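Local coordinates for stringent starvation protein A homolog (Haemophilus influenzae, PDB 3LYK) that probably forms an equimolar complex with the RNA polymerase holoenzyme, but not with the core enzyme, and belongs to the glutathione S-transferase superfamily, at residues B[8-13]-B[57-62]; B[16-21]-B[53-58]; B[22-27]-B[150-155]; B[133-138]-B[177-182]. All blocks are in the same frame, centred on the assembly; numbering follows the deposited sequence.

Contact 1 (B[8-13]-B[57-62])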
loop_
_atom_site.group_PDB
_atom_site.type_symbol
_atom_site.label_atom_id
_atom_site.label_comp_id
_atom_site.label_asym_id
_atom_site.label_seq_id
_atom_site.Cartn_x
_atom_site.Cartn_y
_atom_site.Cartn_z
ATOM N N THR B 8 -9.558 -19.273 -5.546
ATOM C CA THR B 8 -8.297 -19.983 -5.432
ATOM C C THR B 8 -7.267 -18.996 -4.912
ATOM O O THR B 8 -7.176 -17.879 -5.435
ATOM C CB THR B 8 -7.829 -20.514 -6.817
ATOM O OG1 THR B 8 -8.806 -21.418 -7.318
ATOM C CG2 THR B 8 -6.493 -21.240 -6.732
ATOM N N LEU B 9 -6.549 -19.402 -3.862
ATOM C CA LEU B 9 -5.416 -18.698 -3.370
ATOM C C LEU B 9 -4.125 -19.424 -3.745
ATOM O O LEU B 9 -3.883 -20.558 -3.295
ATOM C CB LEU B 9 -5.490 -18.545 -1.849
ATOM C CG LEU B 9 -4.303 -17.817 -1.231
ATOM C CD1 LEU B 9 -4.464 -16.343 -1.571
ATOM C CD2 LEU B 9 -4.232 -18.023 0.292
ATOM N N PHE B 10 -3.294 -18.778 -4.560
ATOM C CA PHE B 10 -1.929 -19.247 -4.803
ATOM C C PHE B 10 -1.089 -18.736 -3.687
ATOM O O PHE B 10 -1.034 -17.513 -3.432
ATOM C CB PHE B 10 -1.352 -18.765 -6.156
ATOM C CG PHE B 10 -2.042 -19.350 -7.334
ATOM C CD1 PHE B 10 -1.533 -20.481 -7.964
ATOM C CD2 PHE B 10 -3.211 -18.768 -7.824
ATOM C CE1 PHE B 10 -2.201 -21.048 -9.061
ATOM C CE2 PHE B 10 -3.891 -19.317 -8.922
ATOM C CZ PHE B 10 -3.381 -20.462 -9.547
ATOM N N SER B 11 -0.427 -19.651 -2.988
ATOM C CA SER B 11 0.334 -19.231 -1.836
ATOM C C SER B 11 1.455 -20.179 -1.541
ATOM O O SER B 11 1.449 -21.333 -1.997
ATOM C CB SER B 11 -0.558 -19.148 -0.567
ATOM O OG SER B 11 -1.132 -20.381 -0.307
ATOM N N ASN B 12 2.361 -19.704 -0.694
ATOM C CA ASN B 12 3.393 -20.565 -0.144
ATOM C C ASN B 12 3.257 -20.622 1.366
ATOM O O ASN B 12 3.065 -19.582 2.018
ATOM C CB ASN B 12 4.790 -20.064 -0.561
ATOM C CG ASN B 12 5.897 -20.861 0.089
ATOM O OD1 ASN B 12 6.287 -20.565 1.205
ATOM N ND2 ASN B 12 6.367 -21.916 -0.594
ATOM N N LYS B 13 3.343 -21.829 1.927
ATOM C CA LYS B 13 3.103 -22.046 3.357
ATOM C C LYS B 13 4.098 -21.407 4.317
ATOM O O LYS B 13 3.809 -21.302 5.488
ATOM C CB LYS B 13 3.020 -23.572 3.665
ATOM C CG LYS B 13 4.323 -24.337 3.403
ATOM C CD LYS B 13 4.129 -25.765 3.973
ATOM C CE LYS B 13 4.756 -26.815 3.091
ATOM N NZ LYS B 13 6.248 -26.706 3.095
ATOM N N THR B 57 -1.628 -14.640 -4.557
ATOM C CA THR B 57 -2.483 -14.209 -5.638
ATOM C C THR B 57 -3.845 -14.880 -5.409
ATOM O O THR B 57 -3.912 -16.120 -5.231
ATOM C CB THR B 57 -1.912 -14.643 -7.002
ATOM O OG1 THR B 57 -0.715 -13.920 -7.267
ATOM C CG2 THR B 57 -2.879 -14.370 -8.103
ATOM N N LEU B 58 -4.904 -14.062 -5.337
ATOM C CA LEU B 58 -6.268 -14.528 -5.087
ATOM C C LEU B 58 -6.991 -14.403 -6.391
ATOM O O LEU B 58 -6.894 -13.354 -7.027
ATOM C CB LEU B 58 -6.987 -13.667 -4.029
ATOM C CG LEU B 58 -8.434 -14.061 -3.697
ATOM C CD1 LEU B 58 -8.373 -15.414 -2.966
ATOM C CD2 LEU B 58 -9.058 -12.954 -2.804
ATOM N N VAL B 59 -7.679 -15.466 -6.802
ATOM C CA VAL B 59 -8.357 -15.525 -8.085
ATOM C C VAL B 59 -9.800 -15.867 -7.789
ATOM O O VAL B 59 -10.102 -16.892 -7.176
ATOM C CB VAL B 59 -7.780 -16.601 -9.016
ATOM C CG1 VAL B 59 -8.556 -16.659 -10.332
ATOM C CG2 VAL B 59 -6.302 -16.321 -9.302
ATOM N N ASP B 60 -10.692 -14.994 -8.233
ATOM C CA ASP B 60 -12.110 -15.245 -8.091
ATOM C C ASP B 60 -12.748 -15.092 -9.433
ATOM O O ASP B 60 -12.922 -13.971 -9.895
ATOM C CB ASP B 60 -12.753 -14.243 -7.154
ATOM C CG ASP B 60 -14.228 -14.577 -6.874
ATOM O OD1 ASP B 60 -14.880 -15.289 -7.697
ATOM O OD2 ASP B 60 -14.726 -14.127 -5.819
ATOM N N ARG B 61 -13.115 -16.216 -10.039
ATOM C CA ARG B 61 -13.659 -16.231 -11.387
ATOM C C ARG B 61 -12.700 -15.478 -12.274
ATOM O O ARG B 61 -11.585 -15.938 -12.495
ATOM C CB ARG B 61 -15.071 -15.612 -11.435
ATOM C CG ARG B 61 -16.190 -16.541 -10.904
ATOM C CD ARG B 61 -17.480 -15.754 -10.725
ATOM N NE ARG B 61 -17.990 -15.228 -12.001
ATOM C CZ ARG B 61 -19.225 -15.412 -12.479
ATOM N NH1 ARG B 61 -19.559 -14.876 -13.648
ATOM N NH2 ARG B 61 -20.139 -16.106 -11.794
ATOM N N ASP B 62 -13.125 -14.305 -12.747
ATOM C CA ASP B 62 -12.331 -13.504 -13.651
ATOM C C ASP B 62 -11.379 -12.528 -12.931
ATOM O O ASP B 62 -10.424 -12.047 -13.530
ATOM C CB ASP B 62 -13.259 -12.744 -14.621
ATOM C CG ASP B 62 -14.675 -12.550 -14.050
ATOM O OD1 ASP B 62 -14.812 -12.132 -12.859
ATOM O OD2 ASP B 62 -15.656 -12.845 -14.794
#

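Contact 2 (B[16-21]-B[53-58])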
loop_
_atom_site.group_PDB
_atom_site.type_symbol
_atom_site.label_atom_id
_atom_site.label_comp_id
_atom_site.label_asym_id
_atom_site.label_seq_id
_atom_site.Cartn_x
_atom_site.Cartn_y
_atom_site.Cartn_z
ATOM N N ILE B 16 5.080 -14.989 4.841
ATOM C CA ILE B 16 4.359 -14.230 5.857
ATOM C C ILE B 16 3.123 -13.485 5.304
ATOM O O ILE B 16 2.085 -13.381 5.984
ATOM C CB ILE B 16 5.326 -13.309 6.658
ATOM C CG1 ILE B 16 4.633 -12.714 7.873
ATOM C CG2 ILE B 16 5.993 -12.196 5.769
ATOM C CD1 ILE B 16 5.584 -12.102 8.843
ATOM N N TYR B 17 3.243 -13.031 4.052
ATOM C CA TYR B 17 2.164 -12.357 3.317
ATOM C C TYR B 17 1.038 -13.326 3.006
ATOM O O TYR B 17 -0.130 -12.942 3.085
ATOM C CB TYR B 17 2.678 -11.675 2.018
ATOM C CG TYR B 17 3.805 -10.701 2.341
ATOM C CD1 TYR B 17 3.524 -9.506 3.025
ATOM C CD2 TYR B 17 5.144 -10.992 2.009
ATOM C CE1 TYR B 17 4.538 -8.621 3.371
ATOM C CE2 TYR B 17 6.181 -10.096 2.339
ATOM C CZ TYR B 17 5.852 -8.908 3.023
ATOM O OH TYR B 17 6.817 -8.003 3.406
ATOM N N CYS B 18 1.374 -14.582 2.684
ATOM C CA CYS B 18 0.338 -15.593 2.441
ATOM C C CYS B 18 -0.355 -15.870 3.776
ATOM O O CYS B 18 -1.582 -15.988 3.844
ATOM C CB CYS B 18 0.946 -16.881 1.848
ATOM S SG CYS B 18 1.542 -16.523 0.136
ATOM N N HIS B 19 0.428 -15.899 4.836
ATOM C CA HIS B 19 -0.160 -16.140 6.153
ATOM C C HIS B 19 -1.185 -15.032 6.552
ATOM O O HIS B 19 -2.295 -15.330 7.003
ATOM C CB HIS B 19 0.939 -16.342 7.200
ATOM C CG HIS B 19 0.420 -16.872 8.499
ATOM N ND1 HIS B 19 1.215 -17.030 9.614
ATOM C CD2 HIS B 19 -0.830 -17.271 8.863
ATOM C CE1 HIS B 19 0.477 -17.485 10.614
ATOM N NE2 HIS B 19 -0.769 -17.634 10.182
ATOM N N GLN B 20 -0.822 -13.757 6.347
ATOM C CA GLN B 20 -1.757 -12.659 6.597
ATOM C C GLN B 20 -3.121 -12.895 5.902
ATOM O O GLN B 20 -4.186 -12.729 6.517
ATOM C CB GLN B 20 -1.204 -11.319 6.054
ATOM C CG GLN B 20 0.110 -10.844 6.649
ATOM C CD GLN B 20 0.599 -9.573 5.935
ATOM O OE1 GLN B 20 0.269 -9.329 4.775
ATOM N NE2 GLN B 20 1.405 -8.805 6.607
ATOM N N VAL B 21 -3.061 -13.220 4.612
ATOM C CA VAL B 21 -4.248 -13.393 3.813
ATOM C C VAL B 21 -5.092 -14.601 4.298
ATOM O O VAL B 21 -6.345 -14.505 4.423
ATOM C CB VAL B 21 -3.903 -13.521 2.289
ATOM C CG1 VAL B 21 -5.164 -13.867 1.460
ATOM C CG2 VAL B 21 -3.337 -12.171 1.758
ATOM N N GLY B 53 4.222 -13.053 -11.269
ATOM C CA GLY B 53 4.533 -14.334 -10.631
ATOM C C GLY B 53 4.776 -14.244 -9.140
ATOM O O GLY B 53 5.719 -14.827 -8.647
ATOM N N THR B 54 3.947 -13.487 -8.423
ATOM C CA THR B 54 4.136 -13.319 -6.965
ATOM C C THR B 54 3.000 -14.042 -6.212
ATOM O O THR B 54 1.928 -14.330 -6.778
ATOM C CB THR B 54 4.082 -11.831 -6.554
ATOM O OG1 THR B 54 2.860 -11.289 -7.047
ATOM C CG2 THR B 54 5.296 -11.027 -7.131
ATOM N N VAL B 55 3.231 -14.327 -4.940
ATOM C CA VAL B 55 2.162 -14.821 -4.106
ATOM C C VAL B 55 2.147 -13.950 -2.870
ATOM O O VAL B 55 3.164 -13.391 -2.512
ATOM C CB VAL B 55 2.342 -16.338 -3.718
ATOM C CG1 VAL B 55 2.079 -17.236 -4.949
ATOM C CG2 VAL B 55 3.720 -16.605 -3.123
ATOM N N PRO B 56 0.989 -13.836 -2.197
ATOM C CA PRO B 56 -0.315 -14.444 -2.523
ATOM C C PRO B 56 -0.957 -13.808 -3.764
ATOM O O PRO B 56 -0.860 -12.592 -3.959
ATOM C CB PRO B 56 -1.158 -14.130 -1.280
ATOM C CG PRO B 56 -0.500 -12.897 -0.716
ATOM C CD PRO B 56 0.962 -13.093 -0.932
ATOM N N THR B 57 -1.628 -14.640 -4.557
ATOM C CA THR B 57 -2.483 -14.209 -5.638
ATOM C C THR B 57 -3.845 -14.880 -5.409
ATOM O O THR B 57 -3.912 -16.120 -5.231
ATOM C CB THR B 57 -1.912 -14.643 -7.002
ATOM O OG1 THR B 57 -0.715 -13.920 -7.267
ATOM C CG2 THR B 57 -2.879 -14.370 -8.103
ATOM N N LEU B 58 -4.904 -14.062 -5.337
ATOM C CA LEU B 58 -6.268 -14.528 -5.087
ATOM C C LEU B 58 -6.991 -14.403 -6.391
ATOM O O LEU B 58 -6.894 -13.354 -7.027
ATOM C CB LEU B 58 -6.987 -13.667 -4.029
ATOM C CG LEU B 58 -8.434 -14.061 -3.697
ATOM C CD1 LEU B 58 -8.373 -15.414 -2.966
ATOM C CD2 LEU B 58 -9.058 -12.954 -2.804
#

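Contact 3 (B[22-27]-B[150-155])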
loop_
_atom_site.group_PDB
_atom_site.type_symbol
_atom_site.label_atom_id
_atom_site.label_comp_id
_atom_site.label_asym_id
_atom_site.label_seq_id
_atom_site.Cartn_x
_atom_site.Cartn_y
_atom_site.Cartn_z
ATOM N N LYS B 22 -4.422 -15.703 4.639
ATOM C CA LYS B 22 -5.192 -16.882 5.173
ATOM C C LYS B 22 -5.887 -16.566 6.459
ATOM O O LYS B 22 -6.943 -17.059 6.693
ATOM C CB LYS B 22 -4.318 -18.128 5.377
ATOM C CG LYS B 22 -3.705 -18.662 4.093
ATOM C CD LYS B 22 -2.697 -19.760 4.504
ATOM C CE LYS B 22 -2.253 -20.557 3.326
ATOM N NZ LYS B 22 -1.126 -21.427 3.779
ATOM N N ILE B 23 -5.312 -15.740 7.311
ATOM C CA ILE B 23 -6.025 -15.387 8.539
ATOM C C ILE B 23 -7.296 -14.608 8.180
ATOM O O ILE B 23 -8.386 -14.863 8.715
ATOM C CB ILE B 23 -5.141 -14.549 9.432
ATOM C CG1 ILE B 23 -3.972 -15.398 9.919
ATOM C CG2 ILE B 23 -5.964 -13.977 10.614
ATOM C CD1 ILE B 23 -2.905 -14.553 10.665
ATOM N N VAL B 24 -7.171 -13.677 7.237
ATOM C CA VAL B 24 -8.376 -12.881 6.848
ATOM C C VAL B 24 -9.442 -13.740 6.195
ATOM O O VAL B 24 -10.629 -13.611 6.525
ATOM C CB VAL B 24 -7.987 -11.648 5.975
ATOM C CG1 VAL B 24 -9.223 -10.928 5.474
ATOM C CG2 VAL B 24 -7.054 -10.709 6.852
ATOM N N LEU B 25 -9.036 -14.641 5.303
ATOM C CA LEU B 25 -10.006 -15.582 4.696
ATOM C C LEU B 25 -10.771 -16.403 5.752
ATOM O O LEU B 25 -11.981 -16.572 5.612
ATOM C CB LEU B 25 -9.342 -16.517 3.680
ATOM C CG LEU B 25 -8.901 -15.862 2.357
ATOM C CD1 LEU B 25 -7.799 -16.667 1.632
ATOM C CD2 LEU B 25 -10.096 -15.655 1.427
ATOM N N ALA B 26 -10.076 -16.835 6.817
ATOM C CA ALA B 26 -10.673 -17.651 7.852
ATOM C C ALA B 26 -11.549 -16.800 8.768
ATOM O O ALA B 26 -12.618 -17.247 9.146
ATOM C CB ALA B 26 -9.590 -18.400 8.651
ATOM N N GLU B 27 -11.120 -15.570 9.092
ATOM C CA GLU B 27 -11.972 -14.677 9.854
ATOM C C GLU B 27 -13.314 -14.483 9.171
ATOM O O GLU B 27 -14.338 -14.466 9.834
ATOM C CB GLU B 27 -11.346 -13.294 10.026
ATOM C CG GLU B 27 -10.357 -13.151 11.151
ATOM C CD GLU B 27 -11.023 -13.254 12.553
ATOM O OE1 GLU B 27 -12.116 -12.656 12.760
ATOM O OE2 GLU B 27 -10.424 -13.898 13.445
ATOM N N PHE B 150 -9.941 -7.286 17.536
ATOM C CA PHE B 150 -8.999 -7.909 16.630
ATOM C C PHE B 150 -9.210 -7.325 15.231
ATOM O O PHE B 150 -10.354 -7.182 14.805
ATOM C CB PHE B 150 -9.276 -9.417 16.577
ATOM C CG PHE B 150 -8.350 -10.176 15.661
ATOM C CD1 PHE B 150 -7.106 -10.588 16.100
ATOM C CD2 PHE B 150 -8.752 -10.506 14.371
ATOM C CE1 PHE B 150 -6.260 -11.330 15.282
ATOM C CE2 PHE B 150 -7.905 -11.243 13.534
ATOM C CZ PHE B 150 -6.659 -11.654 13.992
ATOM N N GLY B 151 -8.127 -7.044 14.505
ATOM C CA GLY B 151 -8.290 -6.463 13.168
ATOM C C GLY B 151 -7.097 -6.712 12.290
ATOM O O GLY B 151 -6.190 -7.494 12.671
ATOM N N LEU B 152 -7.062 -6.015 11.139
ATOM C CA LEU B 152 -5.976 -6.176 10.168
ATOM C C LEU B 152 -4.586 -5.916 10.730
ATOM O O LEU B 152 -3.638 -6.543 10.276
ATOM C CB LEU B 152 -6.216 -5.345 8.893
ATOM C CG LEU B 152 -7.451 -5.676 8.040
ATOM C CD1 LEU B 152 -7.480 -4.803 6.720
ATOM C CD2 LEU B 152 -7.533 -7.179 7.693
ATOM N N VAL B 153 -4.436 -4.986 11.674
ATOM C CA VAL B 153 -3.097 -4.759 12.282
ATOM C C VAL B 153 -2.581 -6.063 12.968
ATOM O O VAL B 153 -1.407 -6.446 12.839
ATOM C CB VAL B 153 -3.136 -3.595 13.307
ATOM C CG1 VAL B 153 -1.759 -3.365 13.936
ATOM C CG2 VAL B 153 -3.660 -2.266 12.619
ATOM N N ASP B 154 -3.475 -6.755 13.653
ATOM C CA ASP B 154 -3.136 -8.049 14.282
ATOM C C ASP B 154 -2.786 -9.106 13.227
ATOM O O ASP B 154 -1.941 -9.965 13.479
ATOM C CB ASP B 154 -4.295 -8.503 15.167
ATOM C CG ASP B 154 -4.647 -7.460 16.199
ATOM O OD1 ASP B 154 -3.828 -7.232 17.121
ATOM O OD2 ASP B 154 -5.716 -6.804 16.046
ATOM N N CYS B 155 -3.388 -9.004 12.033
ATOM C CA CYS B 155 -3.016 -9.861 10.923
ATOM C C CYS B 155 -1.601 -9.568 10.431
ATOM O O CYS B 155 -1.025 -10.395 9.729
ATOM C CB CYS B 155 -4.024 -9.770 9.777
ATOM S SG CYS B 155 -5.683 -10.288 10.324
#

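Contact 4 (B[133-138]-B[177-182])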
loop_
_atom_site.group_PDB
_atom_site.type_symbol
_atom_site.label_atom_id
_atom_site.label_comp_id
_atom_site.label_asym_id
_atom_site.label_seq_id
_atom_site.Cartn_x
_atom_site.Cartn_y
_atom_site.Cartn_z
ATOM N N LEU B 133 9.770 -6.108 23.050
ATOM C CA LEU B 133 9.737 -5.813 24.485
ATOM C C LEU B 133 9.499 -4.311 24.735
ATOM O O LEU B 133 8.651 -3.940 25.546
ATOM C CB LEU B 133 10.987 -6.354 25.216
ATOM C CG LEU B 133 10.964 -7.878 25.483
ATOM C CD1 LEU B 133 12.258 -8.345 26.164
ATOM C CD2 LEU B 133 9.729 -8.346 26.304
ATOM N N GLY B 134 10.195 -3.465 23.978
ATOM C CA GLY B 134 10.022 -2.013 24.042
ATOM C C GLY B 134 8.594 -1.512 23.887
ATOM O O GLY B 134 8.208 -0.542 24.538
ATOM N N ILE B 135 7.795 -2.165 23.046
ATOM C CA ILE B 135 6.391 -1.731 22.868
ATOM C C ILE B 135 5.375 -2.419 23.787
ATOM O O ILE B 135 4.173 -2.183 23.690
ATOM C CB ILE B 135 5.934 -1.692 21.368
ATOM C CG1 ILE B 135 6.101 -3.048 20.672
ATOM C CG2 ILE B 135 6.702 -0.613 20.622
ATOM C CD1 ILE B 135 4.996 -4.027 20.957
ATOM N N ALA B 136 5.874 -3.229 24.714
ATOM C CA ALA B 136 5.024 -3.863 25.720
ATOM C C ALA B 136 3.980 -2.948 26.402
ATOM O O ALA B 136 2.852 -3.372 26.618
ATOM C CB ALA B 136 5.889 -4.547 26.773
ATOM N N PRO B 137 4.355 -1.699 26.757
ATOM C CA PRO B 137 3.376 -0.820 27.417
ATOM C C PRO B 137 2.060 -0.658 26.643
ATOM O O PRO B 137 1.020 -0.422 27.240
ATOM C CB PRO B 137 4.120 0.522 27.496
ATOM C CG PRO B 137 5.561 0.121 27.623
ATOM C CD PRO B 137 5.686 -1.059 26.682
ATOM N N ILE B 138 2.121 -0.793 25.327
ATOM C CA ILE B 138 0.942 -0.813 24.458
ATOM C C ILE B 138 -0.259 -1.604 25.005
ATOM O O ILE B 138 -1.399 -1.142 24.918
ATOM C CB ILE B 138 1.354 -1.301 23.051
ATOM C CG1 ILE B 138 1.746 -0.108 22.182
ATOM C CG2 ILE B 138 0.263 -2.094 22.377
ATOM C CD1 ILE B 138 3.084 0.539 22.527
ATOM N N LYS B 177 5.207 -10.274 30.046
ATOM C CA LYS B 177 3.854 -10.727 30.410
ATOM C C LYS B 177 2.758 -10.287 29.418
ATOM O O LYS B 177 1.884 -11.086 29.040
ATOM C CB LYS B 177 3.473 -10.288 31.832
ATOM C CG LYS B 177 3.634 -11.394 32.872
ATOM C CD LYS B 177 4.017 -10.808 34.237
ATOM C CE LYS B 177 5.285 -11.479 34.796
ATOM N NZ LYS B 177 5.621 -10.967 36.162
ATOM N N ALA B 178 2.793 -9.011 29.034
ATOM C CA ALA B 178 1.872 -8.470 28.034
ATOM C C ALA B 178 2.038 -9.136 26.644
ATOM O O ALA B 178 1.051 -9.438 25.995
ATOM C CB ALA B 178 2.009 -6.944 27.945
ATOM N N ILE B 179 3.270 -9.386 26.211
ATOM C CA ILE B 179 3.521 -10.046 24.914
ATOM C C ILE B 179 3.009 -11.517 24.877
ATOM O O ILE B 179 2.369 -11.940 23.902
ATOM C CB ILE B 179 5.008 -9.999 24.491
ATOM C CG1 ILE B 179 5.593 -8.592 24.577
ATOM C CG2 ILE B 179 5.166 -10.460 23.057
ATOM C CD1 ILE B 179 4.933 -7.538 23.603
ATOM N N LYS B 180 3.259 -12.264 25.953
ATOM C CA LYS B 180 2.745 -13.639 26.071
ATOM C C LYS B 180 1.246 -13.659 26.114
ATOM O O LYS B 180 0.623 -14.526 25.510
ATOM C CB LYS B 180 3.285 -14.311 27.344
ATOM C CG LYS B 180 4.747 -14.686 27.265
ATOM C CD LYS B 180 5.285 -14.943 28.687
ATOM C CE LYS B 180 6.621 -15.668 28.672
ATOM N NZ LYS B 180 7.151 -15.741 30.071
ATOM N N ALA B 181 0.657 -12.717 26.846
ATOM C CA ALA B 181 -0.803 -12.613 26.884
ATOM C C ALA B 181 -1.373 -12.328 25.457
ATOM O O ALA B 181 -2.353 -12.952 25.034
ATOM C CB ALA B 181 -1.272 -11.548 27.940
ATOM N N TYR B 182 -0.754 -11.413 24.718
ATOM C CA TYR B 182 -1.221 -11.102 23.347
ATOM C C TYR B 182 -1.124 -12.337 22.438
ATOM O O TYR B 182 -2.046 -12.654 21.689
ATOM C CB TYR B 182 -0.386 -9.935 22.762
ATOM C CG TYR B 182 -0.733 -9.588 21.337
ATOM C CD1 TYR B 182 -1.931 -8.913 21.040
ATOM C CD2 TYR B 182 0.121 -9.966 20.279
ATOM C CE1 TYR B 182 -2.256 -8.586 19.707
ATOM C CE2 TYR B 182 -0.182 -9.641 18.949
ATOM C CZ TYR B 182 -1.371 -8.952 18.669
ATOM O OH TYR B 182 -1.671 -8.666 17.366
#

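Contact 1 (B[8-13]-B[57-62])
Phe10 sets CG beside its own backbone N (chi1 -67°), and Val59 holds CG2 in the equivalent position with CG1 anti to N (chi1 178°), which brings methyl and ring together on one face of an antiparallel strand pair. The pair belongs to the thioredoxin-like N-terminal domain of the GST fold: strand 57-60 runs against strand 3-11, with N-to-C directions 163° apart and axes 4.8 Å apart at closest approach. The register follows from four backbone hydrogen bonds. Thr8 and Val59 exchange two, Thr8 N to Val59 O at 2.9 Å and Val59 N to Thr8 O at 2.8 Å; Phe10 and Thr57 exchange the other two, the longer being Thr57 N to Phe10 O at 3.1 Å. Between these hydrogen-bonded pairs, Leu9 and Leu58 form a non-hydrogen-bonded pair whose side chains leave by the other face, where Leu9 reaches helix 16-27 through Val21 and Lys22. Leu9 CD1 and Leu58 CD1 approach to 4.3 Å. On the opposite face, Phe10 and Thr57 pack on Leu46 of helix 44-49. The Phe10 ring is met at its edge and in its plane by Thr57 O, and also at the edge by Val59, whose CG2 lies 3.9 Å from Phe10 CE2.

Contact 2 (B[16-21]-B[53-58])
Apolar contacts centred on Pro56 join segment 16-21 to segment 53-58. The pyrrolidine ring meets three side chains of the first helix: Tyr17 CB lies 3.7 Å from Pro56 CD, Cys18 SG is 3.6 Å from that same Pro56 CD, and Val21 CG2 is 3.8 Å from Pro56 CG. Tyr17 and Val21 stand one helical turn apart, and Cys18 follows Tyr17 directly, which explains how a single ring can touch all three. Val21 sets CG2 beside its backbone N (chi1 174° for CG1), and its side chain crosses the ring at a slant. Tyr17 contributes its CB, whereas its phenol leads off to Glu103, which hydrogen-bonds OH.

Sulfur contacts make up a second group. Cys18 SG, beside its backbone N, approaches Pro56 N to 3.6 Å and Val55 CG2 to 3.9 Å, so it packs against both residues flanking the Val55-Pro56 peptide. That peptide is cis. A cis-proline ahead of the third strand of the domain is a hallmark of the thioredoxin fold, and of the GST N-terminal domain built on it; here it sets the chain facing the N-terminal end of helix 16-27 just before strand 57-60 begins.

Polar bonds do not cross between the segments; they brace each one internally. Thr57 OG1 donates to Thr54 O at 2.7 Å, from a position tilted 27° out of the carbonyl plane, and ties the two ends of the Thr54-Thr57 turn together. Asn50 ND2 bonds Thr57 OG1 and Thr54 OG1 as well. Within the helix, Gln20 N bonds to Ile16 O at 3.0 Å.

Contact 3 (B[22-27]-B[150-155])
The Phe150 ring and the Glu27 carboxylate are the flat groups that meet, their planes 37° apart and their side chains set at a slant to each other. Glu27 OE2 comes to 3.7 Å from Phe150 CE2, with Glu27 CD close behind at 3.8 Å from the same carbon. Ile23 CG2 sits at the ring edge, near its plane, 4.2 Å from Phe150 CZ, and its side chain crosses that of Phe150 at about a right angle. A bend at chi2 (-69°) turns Glu27 CD back from an extended course. The carboxylate is gripped from elsewhere: its OE2 forms a salt bridge with Arg189 NE and a hydrogen bond with Ser191 OG, and Arg189 also makes a cation-pi contact with Phe150.

This is the seam between the two domains of the GST architecture: helix 16-27 of the thioredoxin-like domain faces the start of helix 152-165 of the all-helical C-terminal domain. Apolar groups fill it beside the ring. Cys155 SG, placed beside its backbone N (chi1 -60°), touches two methyls, Ile23 CG2 at 3.7 Å and Val24 CG2 at 3.8 Å. Leu152 CD2 reaches the same Val24 CG2 at 3.7 Å, the two side chains crossing at about a right angle. Within segment 150-155, Asp154 OD2 accepts from Gly151 N at 2.9 Å with its anti lone pair, the one away from the other oxygen.

Contact 4 (B[133-138]-B[177-182])
Apolar contacts converge on Ile179, which turns CD1 to Ile135 and Ala136 and lays CG1 near Leu133 CD2. Ile179 CD1 lies 4.2 Å from Ala136 CA and 4.4 Å from Ile135 CD1, while Ile179 CG1 stands 4.5 Å from Leu133 CD2. In Ile179, chi2 (-64°) folds CD1 back from an extended course, toward Ala136 and Ile135. These separations are those of loose van der Waals packing, in keeping with a modest buried surface of 163 Å².

Backbone-to-methyl packing adds one contact: Ala178 CB points at segment 133-138 and lies 3.9 Å from Ala136 O. The small Ala136 and Ala178 bring the chains closest here, their CA atoms 6.0 Å apart.

Hydrogen bonds run within each segment and none spans the contact. Ala136 N bonds to Leu133 O at 3.0 Å; Tyr182 N bonds to Ala178 O in the regular helical pattern. Phe139, touched by Ala178 and Ile179, extends the apolar patch. The arrangement is plain packing of the last turn of helix 118-134 and the residues that follow it against helix 176-187, within the all-helical C-terminal domain of the GST fold.

How the contacts relate
Contacts 1 and 2 lie within the thioredoxin-like N-terminal domain, their centres 8 Å apart. They share Thr57 and Leu58 of strand 57-60, and Cys18 SG of contact 2 packs 3.4 Å from Ser11 CB of contact 1. Contact 3, centred 13 Å from the centre of contact 2, uses the later part of helix 16-27 to reach the C-terminal domain. Contact 4 lies wholly in that domain, its centre about 34 Å from that of contact 1, across the chain's centre. A probable hydrogen bond between Asp154 OD1 and Tyr182 OH (2.6 Å) connects contacts 3 and 4. Along the chain, contacts 1 and 2 close before contact 4 opens, while contact 3 interleaves with all three and spans both domains.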